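Local atomic coordinates of exoribonuclease II, mitochondrial (Candida glabrata, PDB entry 6F3H), a protein that probably degrades RNA from the 3' end in mitochondria, as the magnesium-dependent nuclease component of the mtEXO degradosome. Residues I408-S413 and I424-A429; T615-A620 and T691-T697. The protein carries 1 engineered substitution. One frame throughout, in Å; residues are numbered along the deposited sequence.

Interaction 1. Residues I408-S413 and I424-A429; sequences INDGIS and IHIHIA. Engineered in segment 408-413: Asn409 (natural residue Asp). With MG (magnesium ion), chain E; nucleotides of chain C.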
# COMPACT_ATOMS: atom_id res chain seq x y z
N ILE A 408 -11.17 -17.53 -0.45
CA ILE A 408 -12.48 -17.33 0.15
C ILE A 408 -12.26 -17.28 1.65
O ILE A 408 -12.02 -18.32 2.27
CB ILE A 408 -13.45 -18.46 -0.23
CG1 ILE A 408 -13.18 -18.92 -1.66
CG2 ILE A 408 -14.89 -18.00 -0.12
CD1 ILE A 408 -13.31 -17.82 -2.71
N ASN A 409 -12.36 -16.07 2.24
CA ASN A 409 -12.05 -15.84 3.64
C ASN A 409 -13.29 -15.76 4.52
O ASN A 409 -13.18 -15.89 5.74
CB ASN A 409 -11.31 -14.49 3.83
CG ASN A 409 -9.84 -14.50 3.39
OD1 ASN A 409 -8.97 -14.99 4.11
ND2 ASN A 409 -9.57 -13.89 2.25
N ASP A 410 -14.47 -15.62 3.92
CA ASP A 410 -15.68 -15.16 4.60
C ASP A 410 -16.92 -15.96 4.22
O ASP A 410 -17.12 -16.31 3.05
CB ASP A 410 -15.91 -13.70 4.22
CG ASP A 410 -16.06 -13.50 2.70
OD1 ASP A 410 -15.49 -14.31 1.93
OD2 ASP A 410 -16.65 -12.50 2.23
N GLY A 411 -17.79 -16.19 5.20
CA GLY A 411 -19.14 -16.67 4.93
C GLY A 411 -20.11 -16.07 5.94
O GLY A 411 -19.72 -15.71 7.05
N ILE A 412 -21.38 -15.99 5.55
CA ILE A 412 -22.43 -15.45 6.41
C ILE A 412 -23.53 -16.47 6.64
O ILE A 412 -23.95 -17.17 5.70
CB ILE A 412 -23.04 -14.17 5.80
CG1 ILE A 412 -21.96 -13.31 5.18
CG2 ILE A 412 -23.81 -13.40 6.83
CD1 ILE A 412 -22.51 -12.10 4.52
N SER A 413 -24.05 -16.50 7.86
CA SER A 413 -25.16 -17.37 8.23
C SER A 413 -26.09 -16.58 9.13
O SER A 413 -25.62 -15.82 9.98
CB SER A 413 -24.66 -18.62 8.93
OG SER A 413 -23.85 -19.39 8.05
N ILE A 424 -26.66 -13.92 13.91
CA ILE A 424 -25.75 -13.86 12.79
C ILE A 424 -24.45 -14.56 13.11
O ILE A 424 -23.91 -14.43 14.21
CB ILE A 424 -25.48 -12.41 12.39
CG1 ILE A 424 -26.82 -11.69 12.40
CG2 ILE A 424 -24.79 -12.40 11.09
CD1 ILE A 424 -27.76 -12.17 11.30
N HIS A 425 -23.95 -15.29 12.12
CA HIS A 425 -22.70 -16.02 12.23
C HIS A 425 -21.82 -15.66 11.06
O HIS A 425 -22.22 -15.82 9.90
CB HIS A 425 -22.95 -17.51 12.25
CG HIS A 425 -23.79 -17.95 13.40
ND1 HIS A 425 -23.26 -18.26 14.63
CD2 HIS A 425 -25.12 -18.13 13.50
CE1 HIS A 425 -24.23 -18.63 15.44
NE2 HIS A 425 -25.37 -18.56 14.78
N ILE A 426 -20.62 -15.21 11.37
CA ILE A 426 -19.63 -14.85 10.38
C ILE A 426 -18.51 -15.85 10.51
O ILE A 426 -17.80 -15.86 11.52
CB ILE A 426 -19.12 -13.44 10.58
CG1 ILE A 426 -20.31 -12.57 10.93
CG2 ILE A 426 -18.44 -12.95 9.33
CD1 ILE A 426 -21.29 -12.47 9.78
N HIS A 427 -18.36 -16.67 9.50
CA HIS A 427 -17.39 -17.74 9.53
C HIS A 427 -16.22 -17.32 8.69
O HIS A 427 -16.36 -17.11 7.48
CB HIS A 427 -17.97 -19.05 9.03
CG HIS A 427 -19.34 -19.29 9.55
ND1 HIS A 427 -19.57 -19.61 10.87
CD2 HIS A 427 -20.54 -19.29 8.93
CE1 HIS A 427 -20.87 -19.76 11.04
NE2 HIS A 427 -21.48 -19.58 9.88
N ILE A 428 -15.08 -17.18 9.33
CA ILE A 428 -13.87 -16.74 8.69
C ILE A 428 -13.01 -17.97 8.54
O ILE A 428 -12.92 -18.78 9.47
CB ILE A 428 -13.20 -15.66 9.55
CG1 ILE A 428 -14.06 -14.41 9.57
CG2 ILE A 428 -11.89 -15.31 8.95
CD1 ILE A 428 -14.75 -14.13 8.26
N ALA A 429 -12.39 -18.13 7.38
CA ALA A 429 -11.46 -19.25 7.24
C ALA A 429 -10.43 -19.19 8.36
O ALA A 429 -10.15 -18.12 8.90
CB ALA A 429 -10.79 -19.20 5.88
MG MG E . -15.79 -13.65 -0.22
P C C 6 -12.27 -12.17 0.46
OP1 C C 6 -12.50 -13.59 0.74
OP2 C C 6 -11.58 -11.31 1.44
O5' C C 6 -11.51 -12.18 -0.92
C5' C C 6 -12.14 -12.74 -2.06
C4' C C 6 -11.39 -12.43 -3.33
O4' C C 6 -11.53 -11.03 -3.69
C3' C C 6 -9.89 -12.62 -3.32
O3' C C 6 -9.50 -13.98 -3.38
C2' C C 6 -9.50 -11.85 -4.55
O2' C C 6 -9.94 -12.57 -5.68
C1' C C 6 -10.40 -10.63 -4.43
N1 C C 6 -9.70 -9.49 -3.75
C2 C C 6 -8.89 -8.65 -4.55
O2 C C 6 -8.81 -8.85 -5.76
N3 C C 6 -8.20 -7.61 -4.05
C4 C C 6 -8.28 -7.39 -2.75
N4 C C 6 -7.59 -6.34 -2.30
C5 C C 6 -9.09 -8.21 -1.90
C6 C C 6 -9.77 -9.25 -2.42
P A C 5 -13.33 -7.51 3.52
OP1 A C 5 -13.36 -8.52 4.61
OP2 A C 5 -12.12 -6.66 3.36
O5' A C 5 -13.53 -8.31 2.17
C5' A C 5 -14.67 -9.13 2.01
C4' A C 5 -14.91 -9.49 0.57
O4' A C 5 -15.20 -8.30 -0.20
C3' A C 5 -13.76 -10.14 -0.17
O3' A C 5 -13.67 -11.52 0.09
C2' A C 5 -14.09 -9.83 -1.61
O2' A C 5 -15.13 -10.68 -2.07
C1' A C 5 -14.64 -8.42 -1.48
N9 A C 5 -13.55 -7.46 -1.55
C8 A C 5 -12.82 -6.89 -0.54
N7 A C 5 -11.86 -6.10 -0.95
C5 A C 5 -11.99 -6.19 -2.33
C6 A C 5 -11.28 -5.59 -3.37
N6 A C 5 -10.26 -4.75 -3.17
N1 A C 5 -11.68 -5.91 -4.63
C2 A C 5 -12.70 -6.76 -4.82
N3 A C 5 -13.46 -7.39 -3.92
C4 A C 5 -13.02 -7.04 -2.70
O HOH W 1 -17.19 -12.64 0.72
O HOH W 2 -16.02 -15.07 1.14

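Interaction 2. Residues T615-A620 and T691-T697; sequences TNKLCA and TAYLTVT. With nucleotides of chain C.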
# COMPACT_ATOMS: atom_id res chain seq x y z
N THR A 615 -18.19 -6.85 11.83
CA THR A 615 -17.33 -7.85 12.44
C THR A 615 -16.02 -7.26 12.89
O THR A 615 -15.52 -7.56 13.98
CB THR A 615 -17.02 -8.93 11.41
OG1 THR A 615 -18.23 -9.37 10.81
CG2 THR A 615 -16.28 -10.07 12.05
N ASN A 616 -15.41 -6.46 12.02
CA ASN A 616 -14.12 -5.90 12.34
C ASN A 616 -14.24 -4.87 13.45
O ASN A 616 -13.38 -4.80 14.33
CB ASN A 616 -13.50 -5.31 11.09
CG ASN A 616 -13.04 -6.38 10.14
OD1 ASN A 616 -12.54 -7.42 10.57
ND2 ASN A 616 -13.19 -6.14 8.85
N LYS A 617 -15.34 -4.10 13.47
CA LYS A 617 -15.56 -3.17 14.57
C LYS A 617 -15.66 -3.91 15.89
O LYS A 617 -15.12 -3.47 16.90
CB LYS A 617 -16.82 -2.35 14.37
CG LYS A 617 -16.68 -1.18 13.43
CD LYS A 617 -17.88 -0.26 13.58
CE LYS A 617 -19.15 -0.81 12.91
NZ LYS A 617 -20.23 0.23 12.86
N LEU A 618 -16.34 -5.05 15.90
CA LEU A 618 -16.59 -5.72 17.17
C LEU A 618 -15.32 -6.36 17.74
O LEU A 618 -15.12 -6.33 18.95
CB LEU A 618 -17.67 -6.77 17.00
CG LEU A 618 -19.04 -6.11 16.87
CD1 LEU A 618 -20.14 -7.14 16.65
CD2 LEU A 618 -19.34 -5.23 18.07
N CYS A 619 -14.46 -6.92 16.89
CA CYS A 619 -13.23 -7.48 17.43
C CYS A 619 -12.34 -6.41 18.01
O CYS A 619 -11.52 -6.70 18.89
CB CYS A 619 -12.45 -8.26 16.40
SG CYS A 619 -13.12 -9.85 16.19
N ALA A 620 -12.48 -5.18 17.53
CA ALA A 620 -11.84 -4.07 18.21
C ALA A 620 -12.25 -4.07 19.68
O ALA A 620 -11.41 -4.14 20.58
CB ALA A 620 -12.21 -2.76 17.54
N THR A 691 -14.96 4.79 16.11
CA THR A 691 -14.47 3.77 17.01
C THR A 691 -13.32 3.01 16.35
O THR A 691 -13.08 3.10 15.14
CB THR A 691 -15.61 2.86 17.45
OG1 THR A 691 -15.18 2.11 18.59
CG2 THR A 691 -16.10 1.93 16.32
N ALA A 692 -12.60 2.26 17.19
CA ALA A 692 -11.52 1.41 16.74
C ALA A 692 -12.01 0.39 15.70
O ALA A 692 -13.20 0.11 15.59
CB ALA A 692 -10.89 0.68 17.92
N TYR A 693 -11.07 -0.17 14.94
CA TYR A 693 -11.36 -1.08 13.83
C TYR A 693 -10.22 -2.07 13.72
O TYR A 693 -9.07 -1.66 13.54
CB TYR A 693 -11.52 -0.30 12.53
CG TYR A 693 -12.03 -1.08 11.35
CD1 TYR A 693 -13.39 -1.31 11.21
CD2 TYR A 693 -11.18 -1.50 10.34
CE1 TYR A 693 -13.89 -2.00 10.12
CE2 TYR A 693 -11.67 -2.18 9.23
CZ TYR A 693 -13.03 -2.42 9.13
OH TYR A 693 -13.54 -3.10 8.04
N LEU A 694 -10.51 -3.36 13.81
CA LEU A 694 -9.48 -4.39 13.82
C LEU A 694 -9.87 -5.47 12.84
O LEU A 694 -10.89 -6.14 13.03
CB LEU A 694 -9.30 -4.96 15.23
CG LEU A 694 -8.23 -6.02 15.45
CD1 LEU A 694 -7.38 -5.64 16.64
CD2 LEU A 694 -8.81 -7.40 15.68
N THR A 695 -9.07 -5.67 11.80
CA THR A 695 -9.50 -6.47 10.65
C THR A 695 -9.16 -7.93 10.90
O THR A 695 -8.01 -8.27 11.15
CB THR A 695 -8.84 -5.99 9.35
OG1 THR A 695 -7.43 -6.17 9.43
CG2 THR A 695 -9.15 -4.53 9.10
N VAL A 696 -10.18 -8.78 10.80
CA VAL A 696 -10.07 -10.21 11.06
C VAL A 696 -10.70 -11.02 9.94
O VAL A 696 -10.56 -12.25 9.88
CB VAL A 696 -10.73 -10.55 12.39
CG1 VAL A 696 -9.85 -10.15 13.54
CG2 VAL A 696 -12.02 -9.80 12.46
N THR A 697 -11.42 -10.35 9.06
CA THR A 697 -12.21 -11.02 8.05
C THR A 697 -11.40 -11.62 6.92
O THR A 697 -11.95 -12.39 6.13
CB THR A 697 -13.18 -10.01 7.46
OG1 THR A 697 -12.45 -8.90 6.95
CG2 THR A 697 -14.10 -9.53 8.54
P U C 4 -12.43 -2.49 4.66
OP1 U C 4 -12.19 -3.24 5.91
OP2 U C 4 -11.30 -2.19 3.76
O5' U C 4 -13.45 -3.34 3.84
C5' U C 4 -14.74 -3.54 4.35
C4' U C 4 -15.52 -4.33 3.36
O4' U C 4 -15.83 -3.48 2.23
C3' U C 4 -14.75 -5.47 2.75
O3' U C 4 -14.64 -6.60 3.60
C2' U C 4 -15.52 -5.71 1.46
O2' U C 4 -16.73 -6.39 1.71
C1' U C 4 -15.84 -4.27 1.05
N1 U C 4 -14.83 -3.73 0.11
C2 U C 4 -15.09 -3.96 -1.23
O2 U C 4 -16.09 -4.53 -1.63
N3 U C 4 -14.15 -3.47 -2.09
C4 U C 4 -12.99 -2.81 -1.75
O4 U C 4 -12.25 -2.44 -2.66
C5 U C 4 -12.78 -2.63 -0.34
C6 U C 4 -13.69 -3.08 0.52
P A C 5 -13.33 -7.51 3.52
OP1 A C 5 -13.36 -8.52 4.61
OP2 A C 5 -12.12 -6.66 3.36
O5' A C 5 -13.53 -8.31 2.17
C5' A C 5 -14.67 -9.13 2.01
C4' A C 5 -14.91 -9.49 0.57
O4' A C 5 -15.20 -8.30 -0.20
C3' A C 5 -13.76 -10.14 -0.17
O3' A C 5 -13.67 -11.52 0.09
C2' A C 5 -14.09 -9.83 -1.61
O2' A C 5 -15.13 -10.68 -2.07
C1' A C 5 -14.64 -8.42 -1.48
N9 A C 5 -13.55 -7.46 -1.55
C8 A C 5 -12.82 -6.89 -0.54
N7 A C 5 -11.86 -6.10 -0.95
C5 A C 5 -11.99 -6.19 -2.33
C6 A C 5 -11.28 -5.59 -3.37
N6 A C 5 -10.26 -4.75 -3.17
N1 A C 5 -11.68 -5.91 -4.63
C2 A C 5 -12.70 -6.76 -4.82
N3 A C 5 -13.46 -7.39 -3.92
C4 A C 5 -13.02 -7.04 -2.70

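Interaction 1. Residues I408-S413 and I424-A429
Ser413 and His427 meet through their side chains: NE2 of His427 donates to OG of Ser413 at 3.0 Å, with the hydroxyl oxygen 1° out of the imidazole plane. With OG beside the backbone N (chi1 -63°), the serine meets the ring at its edge, while OG is also bonded to the carbonyl of Pro396. The histidine is held at both nitrogens, because its ND1 pairs with Ser492.

The two strands are antiparallel, the N-to-C directions of the short segments 161° apart, and Gly411 with His427 and Ser413 with His425 form the hydrogen-bonded pairs. On the face opposite Ser413 and the two histidines, Ile412 and Ile426 lie side by side, CG2 to CD1 4.0 Å.

Asp410 shares that face and binds magnesium through OD1 at 2.3 Å; Asp401 also coordinates the ion. Asn409, engineered in place of the natural aspartate, donates its backbone N to OP1 of C6 of chain C at 2.9 Å. Its ND2 adds a weak bond to the same oxygen, while OD1 is bonded to the backbone N of Met700. Asp410 and Asn409 place the strand's start at the magnesium and RNA site of the RNB domain.

Strand 410-416 is the last of its sheet, though Ile412 bonds through its backbone to Phe398 beyond it; strand 421-429 continues the pairing to strand 488-499. Helix 603-625 covers the isoleucine face, whereas Phe392 packs edge-to-face with both histidines.

Interaction 2. Residues T615-A620 and T691-T697
One buried asparagine side chain, that of Asn616, pins an irregular loop to a helix by bonding at both ends of its amide. OD1 accepts the backbone N of Val696 at 2.7 Å, 35° out of the amide carbonyl plane, and a weak bond from the N of Thr697. ND2 donates to OH of Tyr693 at 3.2 Å and weakly to OG1 of Thr697, fixing the amide's rotation. The backbone O of Asn616 also accepts the N of Leu694, at 3.3 Å.

Asn616 CB stands over one face of the Tyr693 ring, 3.8 Å from the centroid, a CH-pi contact. Amide and ring planes are 74° apart, and Lys617 CG meets the ring at its edge. The chi1 of Tyr693, -171°, swings the ring back toward the N-terminal side of segment 615-620, where its OH donates to OP1 of U4 of chain C at 2.5 Å. Thr697 OG1 donates likewise to OP1 of A5 of chain C at 2.5 Å. Bonded to Tyr693 and weakly to Thr697, Asn616 is consistent with a second-shell role in placing both hydroxyls at the phosphates.

Farther along the helix the packing is apolar, Cys619 CB lying 3.8 Å from Leu694 CD2 and Ala620 CB 3.7 Å from Ala692 CB.

The loop runs between helix 603-625 and helix 703-716, where Asp705 receives Thr695 OG1. Strand 632-634 flanks it through Arg633, backbone-bonded to Tyr693.

Overall arrangement
Along the chain the contacts follow in series, neither enclosing nor crossing the other. Interaction 1 comes first and closes a short hairpin of 10 intervening residues; interaction 2 opens later and closes a 70-residue loop that returns to helix 603-625 just ahead of helix 703-716. Both fall within the RNB domain range, their centres about 14 Å apart, and they touch directly: Asn409 CB lies 3.2 Å from Thr697 O, and Ile428 CG2 lies 3.5 Å from Val696 O. The hairpin is thereby joined to the helix and its loop. Together they line the RNA path, with 691-697 at U4 and A5 and 408-413 at C6 and the magnesium.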